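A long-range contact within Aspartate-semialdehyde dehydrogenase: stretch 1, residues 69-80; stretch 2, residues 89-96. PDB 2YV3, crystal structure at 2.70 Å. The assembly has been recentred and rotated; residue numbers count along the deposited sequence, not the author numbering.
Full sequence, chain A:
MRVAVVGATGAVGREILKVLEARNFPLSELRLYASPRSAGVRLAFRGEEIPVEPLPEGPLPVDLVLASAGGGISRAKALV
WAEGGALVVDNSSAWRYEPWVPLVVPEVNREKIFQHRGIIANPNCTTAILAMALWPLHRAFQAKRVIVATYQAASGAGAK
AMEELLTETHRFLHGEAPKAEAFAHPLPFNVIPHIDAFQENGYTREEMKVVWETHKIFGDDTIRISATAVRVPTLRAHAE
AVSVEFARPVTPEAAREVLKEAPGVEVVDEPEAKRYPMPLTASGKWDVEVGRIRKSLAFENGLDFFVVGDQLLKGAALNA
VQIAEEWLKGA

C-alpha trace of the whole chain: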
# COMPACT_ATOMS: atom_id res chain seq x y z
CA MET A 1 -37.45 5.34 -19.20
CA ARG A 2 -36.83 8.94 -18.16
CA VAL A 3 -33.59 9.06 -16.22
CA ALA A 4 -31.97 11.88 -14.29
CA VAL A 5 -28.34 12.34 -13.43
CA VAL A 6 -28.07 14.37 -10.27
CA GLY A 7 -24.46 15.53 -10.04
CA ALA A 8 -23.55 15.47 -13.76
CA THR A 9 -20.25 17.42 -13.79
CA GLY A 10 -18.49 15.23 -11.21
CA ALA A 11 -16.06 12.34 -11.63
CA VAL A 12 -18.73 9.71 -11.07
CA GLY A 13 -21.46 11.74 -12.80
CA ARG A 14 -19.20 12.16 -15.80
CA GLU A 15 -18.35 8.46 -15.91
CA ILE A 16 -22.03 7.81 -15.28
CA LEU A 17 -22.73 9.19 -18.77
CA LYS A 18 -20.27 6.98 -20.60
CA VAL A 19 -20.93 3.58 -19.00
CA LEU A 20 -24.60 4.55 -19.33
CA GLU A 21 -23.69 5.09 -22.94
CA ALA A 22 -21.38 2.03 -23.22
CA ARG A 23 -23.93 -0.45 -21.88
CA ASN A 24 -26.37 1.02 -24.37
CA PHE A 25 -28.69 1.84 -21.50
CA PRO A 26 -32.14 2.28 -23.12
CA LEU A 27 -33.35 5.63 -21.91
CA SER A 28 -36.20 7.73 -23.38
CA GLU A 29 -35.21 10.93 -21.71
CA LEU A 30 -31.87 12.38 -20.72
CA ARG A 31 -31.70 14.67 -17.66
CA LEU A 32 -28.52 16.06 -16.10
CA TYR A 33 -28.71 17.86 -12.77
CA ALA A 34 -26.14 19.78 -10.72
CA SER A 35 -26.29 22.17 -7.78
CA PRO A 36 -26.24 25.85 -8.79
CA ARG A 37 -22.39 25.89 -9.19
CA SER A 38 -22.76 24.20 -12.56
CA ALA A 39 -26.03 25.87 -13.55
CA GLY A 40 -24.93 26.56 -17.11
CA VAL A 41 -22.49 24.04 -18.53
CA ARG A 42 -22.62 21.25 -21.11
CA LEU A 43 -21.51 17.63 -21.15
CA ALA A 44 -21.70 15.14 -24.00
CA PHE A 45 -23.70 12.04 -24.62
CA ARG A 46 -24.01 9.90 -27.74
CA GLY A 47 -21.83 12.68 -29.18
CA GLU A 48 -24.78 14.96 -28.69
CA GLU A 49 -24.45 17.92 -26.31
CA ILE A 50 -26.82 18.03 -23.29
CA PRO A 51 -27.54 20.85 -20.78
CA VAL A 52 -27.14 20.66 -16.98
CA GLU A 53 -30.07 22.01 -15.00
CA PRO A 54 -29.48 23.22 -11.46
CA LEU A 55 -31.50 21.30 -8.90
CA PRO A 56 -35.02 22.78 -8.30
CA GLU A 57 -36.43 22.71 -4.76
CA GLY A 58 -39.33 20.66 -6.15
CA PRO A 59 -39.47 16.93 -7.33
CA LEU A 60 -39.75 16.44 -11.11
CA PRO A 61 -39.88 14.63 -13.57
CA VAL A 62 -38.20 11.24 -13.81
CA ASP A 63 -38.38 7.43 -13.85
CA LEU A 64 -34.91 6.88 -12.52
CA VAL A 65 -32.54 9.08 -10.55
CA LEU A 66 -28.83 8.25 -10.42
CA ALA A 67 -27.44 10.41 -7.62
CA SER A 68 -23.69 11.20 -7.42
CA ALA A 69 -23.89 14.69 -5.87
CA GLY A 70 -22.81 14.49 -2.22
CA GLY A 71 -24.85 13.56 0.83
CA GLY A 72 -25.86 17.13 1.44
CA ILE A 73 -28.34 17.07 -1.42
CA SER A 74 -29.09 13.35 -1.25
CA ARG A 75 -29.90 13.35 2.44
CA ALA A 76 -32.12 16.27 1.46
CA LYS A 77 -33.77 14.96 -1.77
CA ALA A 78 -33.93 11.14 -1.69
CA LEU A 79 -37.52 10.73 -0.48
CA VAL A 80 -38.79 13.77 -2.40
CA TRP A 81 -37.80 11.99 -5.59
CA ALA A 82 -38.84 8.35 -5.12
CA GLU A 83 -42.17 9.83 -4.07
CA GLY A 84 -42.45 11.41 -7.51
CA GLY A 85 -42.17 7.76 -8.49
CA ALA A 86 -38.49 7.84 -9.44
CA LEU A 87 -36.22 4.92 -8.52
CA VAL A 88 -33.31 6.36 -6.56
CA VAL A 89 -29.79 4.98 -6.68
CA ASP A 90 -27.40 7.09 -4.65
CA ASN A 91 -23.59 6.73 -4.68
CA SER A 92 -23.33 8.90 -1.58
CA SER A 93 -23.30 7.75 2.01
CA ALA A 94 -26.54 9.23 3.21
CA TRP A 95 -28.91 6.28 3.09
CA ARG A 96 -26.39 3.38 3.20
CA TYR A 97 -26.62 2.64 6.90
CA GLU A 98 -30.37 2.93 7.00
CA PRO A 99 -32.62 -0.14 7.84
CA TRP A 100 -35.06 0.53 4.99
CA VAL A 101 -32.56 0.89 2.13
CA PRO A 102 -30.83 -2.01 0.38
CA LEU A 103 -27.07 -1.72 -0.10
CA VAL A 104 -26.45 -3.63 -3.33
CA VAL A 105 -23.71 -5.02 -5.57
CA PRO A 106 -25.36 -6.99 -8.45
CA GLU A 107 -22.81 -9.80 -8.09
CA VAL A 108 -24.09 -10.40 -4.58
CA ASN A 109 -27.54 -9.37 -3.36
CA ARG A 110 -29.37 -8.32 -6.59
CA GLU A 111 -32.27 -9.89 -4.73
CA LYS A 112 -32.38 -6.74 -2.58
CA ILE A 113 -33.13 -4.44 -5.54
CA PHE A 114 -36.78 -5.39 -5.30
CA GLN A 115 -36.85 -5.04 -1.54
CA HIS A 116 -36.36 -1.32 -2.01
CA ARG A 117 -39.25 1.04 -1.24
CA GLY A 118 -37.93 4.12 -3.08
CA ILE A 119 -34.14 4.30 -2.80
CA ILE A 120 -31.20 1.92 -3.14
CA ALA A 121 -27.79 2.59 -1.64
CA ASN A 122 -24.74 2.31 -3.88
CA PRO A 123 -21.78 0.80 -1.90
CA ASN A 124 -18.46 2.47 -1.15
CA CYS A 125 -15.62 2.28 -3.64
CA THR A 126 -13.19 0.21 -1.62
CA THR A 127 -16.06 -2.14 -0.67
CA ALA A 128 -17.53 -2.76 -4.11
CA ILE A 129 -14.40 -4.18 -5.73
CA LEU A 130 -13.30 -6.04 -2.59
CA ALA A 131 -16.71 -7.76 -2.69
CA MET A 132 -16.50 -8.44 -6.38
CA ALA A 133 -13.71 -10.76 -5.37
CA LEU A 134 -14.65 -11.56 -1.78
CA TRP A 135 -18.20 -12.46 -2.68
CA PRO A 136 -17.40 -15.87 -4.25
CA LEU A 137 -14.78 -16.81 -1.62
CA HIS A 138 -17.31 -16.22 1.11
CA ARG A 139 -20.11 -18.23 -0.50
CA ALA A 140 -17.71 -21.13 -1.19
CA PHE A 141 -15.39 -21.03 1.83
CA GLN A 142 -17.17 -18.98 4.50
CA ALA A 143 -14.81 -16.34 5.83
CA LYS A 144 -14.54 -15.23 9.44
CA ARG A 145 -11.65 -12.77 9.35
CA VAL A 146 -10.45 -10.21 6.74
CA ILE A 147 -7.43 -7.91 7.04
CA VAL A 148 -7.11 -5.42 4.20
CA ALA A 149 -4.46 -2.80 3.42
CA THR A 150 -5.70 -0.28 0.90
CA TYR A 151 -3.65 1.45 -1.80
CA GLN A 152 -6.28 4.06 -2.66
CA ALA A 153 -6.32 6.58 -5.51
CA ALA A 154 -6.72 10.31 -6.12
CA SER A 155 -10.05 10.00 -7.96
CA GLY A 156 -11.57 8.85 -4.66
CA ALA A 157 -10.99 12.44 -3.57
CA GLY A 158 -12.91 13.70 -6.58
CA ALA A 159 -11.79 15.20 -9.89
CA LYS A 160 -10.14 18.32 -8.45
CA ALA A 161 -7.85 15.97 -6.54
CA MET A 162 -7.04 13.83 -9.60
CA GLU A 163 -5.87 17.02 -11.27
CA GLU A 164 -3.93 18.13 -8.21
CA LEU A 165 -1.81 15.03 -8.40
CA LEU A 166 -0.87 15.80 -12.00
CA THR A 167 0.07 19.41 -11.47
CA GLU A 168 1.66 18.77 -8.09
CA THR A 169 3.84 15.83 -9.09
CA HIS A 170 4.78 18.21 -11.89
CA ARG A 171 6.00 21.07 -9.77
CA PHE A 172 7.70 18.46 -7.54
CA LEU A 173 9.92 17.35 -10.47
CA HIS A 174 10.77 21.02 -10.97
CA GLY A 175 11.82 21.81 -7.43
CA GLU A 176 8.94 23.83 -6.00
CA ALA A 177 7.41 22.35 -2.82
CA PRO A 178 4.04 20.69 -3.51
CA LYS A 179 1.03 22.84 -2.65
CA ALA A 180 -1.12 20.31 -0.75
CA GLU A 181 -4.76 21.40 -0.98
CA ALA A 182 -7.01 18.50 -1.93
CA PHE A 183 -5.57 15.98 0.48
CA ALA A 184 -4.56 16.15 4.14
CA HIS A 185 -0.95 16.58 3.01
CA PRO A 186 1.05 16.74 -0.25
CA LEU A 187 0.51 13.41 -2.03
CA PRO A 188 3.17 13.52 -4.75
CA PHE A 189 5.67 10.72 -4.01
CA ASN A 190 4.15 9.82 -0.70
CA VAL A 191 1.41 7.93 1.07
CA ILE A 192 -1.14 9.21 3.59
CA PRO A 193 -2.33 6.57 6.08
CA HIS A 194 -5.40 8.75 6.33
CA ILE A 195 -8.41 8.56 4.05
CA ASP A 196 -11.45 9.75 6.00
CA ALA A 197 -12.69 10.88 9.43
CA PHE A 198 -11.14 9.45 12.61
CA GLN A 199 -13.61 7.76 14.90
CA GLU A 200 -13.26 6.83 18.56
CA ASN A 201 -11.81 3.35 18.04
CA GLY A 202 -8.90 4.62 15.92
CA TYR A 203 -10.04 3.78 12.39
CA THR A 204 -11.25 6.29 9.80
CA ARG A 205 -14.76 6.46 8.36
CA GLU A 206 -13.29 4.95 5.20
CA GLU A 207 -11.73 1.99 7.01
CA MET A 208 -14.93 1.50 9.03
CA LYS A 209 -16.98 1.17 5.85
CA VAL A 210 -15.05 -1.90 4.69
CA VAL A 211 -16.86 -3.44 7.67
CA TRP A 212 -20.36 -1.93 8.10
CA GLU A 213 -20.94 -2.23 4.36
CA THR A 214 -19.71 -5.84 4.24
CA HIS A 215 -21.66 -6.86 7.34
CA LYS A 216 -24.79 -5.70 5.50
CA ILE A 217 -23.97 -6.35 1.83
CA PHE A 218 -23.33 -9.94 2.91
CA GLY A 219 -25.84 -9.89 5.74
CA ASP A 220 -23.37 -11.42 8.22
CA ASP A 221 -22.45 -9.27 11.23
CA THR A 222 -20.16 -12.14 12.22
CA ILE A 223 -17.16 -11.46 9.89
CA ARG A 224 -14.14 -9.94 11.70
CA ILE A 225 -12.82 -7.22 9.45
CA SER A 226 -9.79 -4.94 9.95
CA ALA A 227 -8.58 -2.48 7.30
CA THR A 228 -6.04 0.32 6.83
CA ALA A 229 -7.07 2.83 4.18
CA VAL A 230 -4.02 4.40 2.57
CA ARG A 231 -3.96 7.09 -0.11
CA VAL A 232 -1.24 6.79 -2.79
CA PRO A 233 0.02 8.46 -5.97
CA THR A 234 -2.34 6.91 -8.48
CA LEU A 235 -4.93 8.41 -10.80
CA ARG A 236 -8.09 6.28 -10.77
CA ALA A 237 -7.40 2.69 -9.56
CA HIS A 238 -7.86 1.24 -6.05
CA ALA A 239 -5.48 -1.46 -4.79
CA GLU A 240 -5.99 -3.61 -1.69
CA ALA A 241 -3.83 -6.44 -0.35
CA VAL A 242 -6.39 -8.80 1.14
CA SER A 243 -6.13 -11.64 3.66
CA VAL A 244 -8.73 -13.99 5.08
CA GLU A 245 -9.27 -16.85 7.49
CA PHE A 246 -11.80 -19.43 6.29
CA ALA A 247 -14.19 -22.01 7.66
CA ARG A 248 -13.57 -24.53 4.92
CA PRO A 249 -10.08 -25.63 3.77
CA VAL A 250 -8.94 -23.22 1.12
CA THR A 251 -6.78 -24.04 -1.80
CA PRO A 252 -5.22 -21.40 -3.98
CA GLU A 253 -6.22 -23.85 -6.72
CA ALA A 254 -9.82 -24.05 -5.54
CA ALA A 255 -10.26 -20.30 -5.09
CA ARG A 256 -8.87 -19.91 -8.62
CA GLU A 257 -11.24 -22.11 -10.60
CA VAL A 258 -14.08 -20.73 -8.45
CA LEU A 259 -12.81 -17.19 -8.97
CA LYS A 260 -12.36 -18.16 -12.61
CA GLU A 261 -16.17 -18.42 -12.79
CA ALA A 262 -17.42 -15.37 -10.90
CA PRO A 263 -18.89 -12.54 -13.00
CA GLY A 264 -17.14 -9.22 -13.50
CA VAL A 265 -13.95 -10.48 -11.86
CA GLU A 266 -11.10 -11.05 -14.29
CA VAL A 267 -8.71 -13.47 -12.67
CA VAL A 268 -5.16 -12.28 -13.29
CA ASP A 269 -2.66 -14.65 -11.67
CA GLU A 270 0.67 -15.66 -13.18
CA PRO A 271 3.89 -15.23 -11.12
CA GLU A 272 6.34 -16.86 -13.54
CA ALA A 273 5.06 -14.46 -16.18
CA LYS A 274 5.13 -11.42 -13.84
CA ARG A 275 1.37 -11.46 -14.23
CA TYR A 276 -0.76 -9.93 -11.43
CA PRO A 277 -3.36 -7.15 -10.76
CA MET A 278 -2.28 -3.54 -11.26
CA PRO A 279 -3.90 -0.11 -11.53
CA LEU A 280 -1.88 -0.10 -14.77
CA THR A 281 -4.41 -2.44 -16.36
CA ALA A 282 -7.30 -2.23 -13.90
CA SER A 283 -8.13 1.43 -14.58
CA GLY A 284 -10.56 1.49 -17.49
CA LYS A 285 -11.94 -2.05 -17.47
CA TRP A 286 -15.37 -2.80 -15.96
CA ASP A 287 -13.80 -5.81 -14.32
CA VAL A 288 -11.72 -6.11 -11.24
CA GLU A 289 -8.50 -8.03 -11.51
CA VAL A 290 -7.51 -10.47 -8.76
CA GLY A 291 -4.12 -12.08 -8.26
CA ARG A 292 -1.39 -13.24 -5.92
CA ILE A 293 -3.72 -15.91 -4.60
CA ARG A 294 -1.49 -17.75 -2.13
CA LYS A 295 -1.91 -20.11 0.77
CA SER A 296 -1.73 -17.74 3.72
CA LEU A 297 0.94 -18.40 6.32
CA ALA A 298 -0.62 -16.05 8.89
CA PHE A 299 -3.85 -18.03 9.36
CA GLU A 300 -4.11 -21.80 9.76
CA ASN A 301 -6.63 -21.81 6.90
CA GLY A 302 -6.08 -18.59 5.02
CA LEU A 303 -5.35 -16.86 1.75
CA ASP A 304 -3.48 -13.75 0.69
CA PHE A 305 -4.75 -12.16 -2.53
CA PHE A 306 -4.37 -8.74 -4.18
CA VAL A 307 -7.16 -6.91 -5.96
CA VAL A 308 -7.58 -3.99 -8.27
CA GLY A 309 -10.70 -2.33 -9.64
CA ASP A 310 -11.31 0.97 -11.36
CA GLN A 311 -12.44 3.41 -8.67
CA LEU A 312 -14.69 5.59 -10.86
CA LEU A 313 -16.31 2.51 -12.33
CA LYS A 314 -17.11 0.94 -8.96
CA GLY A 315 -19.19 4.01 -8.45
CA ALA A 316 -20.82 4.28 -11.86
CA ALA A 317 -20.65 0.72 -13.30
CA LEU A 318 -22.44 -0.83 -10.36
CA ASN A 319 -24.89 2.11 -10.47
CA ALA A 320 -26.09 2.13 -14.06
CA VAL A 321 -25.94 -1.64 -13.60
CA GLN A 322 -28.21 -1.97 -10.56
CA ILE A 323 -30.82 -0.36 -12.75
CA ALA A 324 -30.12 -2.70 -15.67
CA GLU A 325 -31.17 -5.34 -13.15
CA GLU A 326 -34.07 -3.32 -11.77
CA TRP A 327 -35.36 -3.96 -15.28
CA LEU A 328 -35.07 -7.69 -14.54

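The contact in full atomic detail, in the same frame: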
# COMPACT_ATOMS: atom_id res chain seq x y z
N ALA A 69 -24.11 13.29 -6.23
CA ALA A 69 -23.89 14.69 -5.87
C ALA A 69 -23.83 14.97 -4.37
O ALA A 69 -24.59 15.82 -3.86
CB ALA A 69 -24.98 15.54 -6.50
N GLY A 70 -22.94 14.28 -3.66
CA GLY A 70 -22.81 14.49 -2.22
C GLY A 70 -24.00 14.05 -1.38
O GLY A 70 -25.08 13.81 -1.90
N GLY A 71 -23.79 13.96 -0.07
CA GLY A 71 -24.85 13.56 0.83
C GLY A 71 -25.68 14.74 1.28
O GLY A 71 -26.79 14.60 1.81
N GLY A 72 -25.14 15.94 1.07
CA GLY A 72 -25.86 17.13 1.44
C GLY A 72 -27.18 17.08 0.72
O GLY A 72 -28.23 16.98 1.35
N ILE A 73 -27.13 17.10 -0.60
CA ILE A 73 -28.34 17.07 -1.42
C ILE A 73 -29.11 15.76 -1.31
O ILE A 73 -30.33 15.75 -1.20
CB ILE A 73 -28.00 17.33 -2.90
CG1 ILE A 73 -26.89 18.38 -3.01
CG2 ILE A 73 -29.25 17.81 -3.61
CD1 ILE A 73 -26.38 18.62 -4.43
N SER A 74 -28.41 14.64 -1.34
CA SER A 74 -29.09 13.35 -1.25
C SER A 74 -29.85 13.15 0.04
O SER A 74 -30.97 12.65 0.02
CB SER A 74 -28.11 12.20 -1.40
OG SER A 74 -28.76 11.00 -1.04
N ARG A 75 -29.23 13.50 1.16
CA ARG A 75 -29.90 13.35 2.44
C ARG A 75 -31.17 14.18 2.34
O ARG A 75 -32.23 13.78 2.81
CB ARG A 75 -29.01 13.88 3.57
CG ARG A 75 -29.12 13.13 4.89
CD ARG A 75 -28.44 11.75 4.83
NE ARG A 75 -27.06 11.73 5.37
CZ ARG A 75 -26.00 12.29 4.78
NH1 ARG A 75 -26.12 12.90 3.62
NH2 ARG A 75 -24.81 12.24 5.37
N ALA A 76 -31.04 15.31 1.66
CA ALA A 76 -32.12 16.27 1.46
C ALA A 76 -33.19 15.95 0.39
O ALA A 76 -34.35 16.33 0.57
CB ALA A 76 -31.51 17.65 1.17
N LYS A 77 -32.82 15.25 -0.68
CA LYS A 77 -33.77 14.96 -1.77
C LYS A 77 -34.26 13.53 -1.97
O LYS A 77 -35.31 13.33 -2.58
CB LYS A 77 -33.20 15.43 -3.11
CG LYS A 77 -32.63 16.83 -3.12
CD LYS A 77 -33.67 17.86 -2.75
CE LYS A 77 -33.02 19.20 -2.69
NZ LYS A 77 -31.70 19.01 -2.04
N ALA A 78 -33.52 12.53 -1.50
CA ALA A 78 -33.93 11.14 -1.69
C ALA A 78 -35.44 10.91 -1.73
O ALA A 78 -36.02 10.71 -2.80
CB ALA A 78 -33.31 10.27 -0.63
N LEU A 79 -36.08 10.95 -0.57
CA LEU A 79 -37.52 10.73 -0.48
C LEU A 79 -38.34 11.56 -1.47
O LEU A 79 -39.21 11.04 -2.17
CB LEU A 79 -38.02 11.00 0.93
CG LEU A 79 -37.49 10.15 2.08
CD1 LEU A 79 -37.76 8.66 1.82
CD2 LEU A 79 -36.02 10.43 2.26
N VAL A 80 -38.06 12.86 -1.52
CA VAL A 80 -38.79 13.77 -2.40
C VAL A 80 -38.91 13.21 -3.83
O VAL A 80 -39.94 13.37 -4.51
CB VAL A 80 -38.09 15.15 -2.48
CG1 VAL A 80 -39.08 16.26 -2.19
CG2 VAL A 80 -36.95 15.19 -1.46
N VAL A 89 -31.05 5.65 -6.92
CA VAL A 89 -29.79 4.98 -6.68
C VAL A 89 -28.83 6.11 -6.33
O VAL A 89 -28.57 7.01 -7.15
CB VAL A 89 -29.30 4.24 -7.93
CG1 VAL A 89 -28.19 3.30 -7.56
CG2 VAL A 89 -30.45 3.48 -8.57
N ASP A 90 -28.31 6.07 -5.11
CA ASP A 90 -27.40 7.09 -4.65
C ASP A 90 -26.00 6.53 -4.36
O ASP A 90 -25.87 5.54 -3.64
CB ASP A 90 -27.99 7.74 -3.39
CG ASP A 90 -27.07 8.78 -2.77
OD1 ASP A 90 -26.74 9.77 -3.45
OD2 ASP A 90 -26.69 8.60 -1.60
N ASN A 91 -24.97 7.16 -4.92
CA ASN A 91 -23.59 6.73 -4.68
C ASN A 91 -23.01 7.41 -3.44
O ASN A 91 -21.83 7.22 -3.10
CB ASN A 91 -22.67 7.05 -5.86
CG ASN A 91 -21.20 6.72 -5.56
OD1 ASN A 91 -20.84 5.56 -5.34
ND2 ASN A 91 -20.35 7.74 -5.53
N SER A 92 -23.82 8.21 -2.76
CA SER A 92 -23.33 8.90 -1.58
C SER A 92 -23.58 8.02 -0.38
O SER A 92 -24.20 6.96 -0.50
CB SER A 92 -24.06 10.23 -1.38
OG SER A 92 -25.21 10.07 -0.58
N SER A 93 -23.09 8.47 0.77
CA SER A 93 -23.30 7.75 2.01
C SER A 93 -24.23 8.64 2.80
O SER A 93 -23.80 9.50 3.58
CB SER A 93 -21.98 7.57 2.78
OG SER A 93 -22.16 6.57 3.76
N ALA A 94 -25.52 8.45 2.56
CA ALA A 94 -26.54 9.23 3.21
C ALA A 94 -27.62 8.28 3.65
O ALA A 94 -28.18 8.42 4.73
CB ALA A 94 -27.11 10.25 2.24
N TRP A 95 -27.89 7.28 2.80
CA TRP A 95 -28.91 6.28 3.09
C TRP A 95 -28.37 4.85 3.26
O TRP A 95 -29.13 3.93 3.54
CB TRP A 95 -29.97 6.30 1.98
CG TRP A 95 -30.47 7.66 1.69
CD1 TRP A 95 -30.12 8.46 0.65
CD2 TRP A 95 -31.40 8.40 2.48
NE1 TRP A 95 -30.76 9.66 0.74
CE2 TRP A 95 -31.56 9.66 1.85
CE3 TRP A 95 -32.12 8.13 3.65
CZ2 TRP A 95 -32.41 10.65 2.36
CZ3 TRP A 95 -32.96 9.12 4.16
CH2 TRP A 95 -33.09 10.36 3.51
N ARG A 96 -27.06 4.68 3.09
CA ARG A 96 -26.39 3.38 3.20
C ARG A 96 -26.66 2.62 4.48
O ARG A 96 -27.05 1.46 4.46
CB ARG A 96 -24.88 3.53 3.09
CG ARG A 96 -24.31 3.66 1.71
CD ARG A 96 -22.81 3.86 1.85
NE ARG A 96 -22.19 4.36 0.63
CZ ARG A 96 -20.96 4.86 0.59
NH1 ARG A 96 -20.25 4.92 1.71
NH2 ARG A 96 -20.46 5.33 -0.54

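The indole nitrogen of W95 reaches two acceptors on a single helical residue: NE1 donates to the backbone oxygen S74 O at 3.1 Å and, weakly, to the hydroxyl S74 OG at 3.0 Å. With N-H...acceptor angles of 139° and 126°, neither bond is straight, as expected when one hydrogen is shared between two oxygens. S74 O is also the acceptor for A78 N (3.0 Å) within the helix, so the indole adds a bond to a carbonyl already used in the helical ladder.

Stretch 1 is largely helix, and stretch 2 leaves a strand at D90 to pass along it as a loop. The CA atoms nearest each other across the contact are those of G71 and A94, 5.2 Å apart; G71 presents no side chain here, and its CA lies 4.2 Å from A94 CB. An ideal CB on G71 would point toward the loop but fall 2.4 Å from R75 NH1 in its own helix.

W95 supplies the largest covered area. Its CA-to-CB bond points sideways, yet the ring end swings in to the helix: S74 OG lies at the ring edge, while A78 CB and L79 CD2 make apolar contacts, at 3.1 Å from W95 CE2 and 3.2 Å from W95 CH2. R75 O sits 3.2 Å from W95 CZ2.

S74, buried and directed toward the loop, also meets a small polar cluster. S92 OG donates a very short hydrogen bond to D90 OD2 (2.3 Å), and the same carboxylate oxygen lies 3.2 Å from S74 OG.

The CA-to-CB bond of R75 points sideways, but the end of the side chain comes nearer the loop. A94 CB and S93 O lie over one guanidinium face, with A94 CB 3.1 Å from R75 NH1; R75 NH2 is 3.4 Å from S93 O, at an angle too poor for a hydrogen bond.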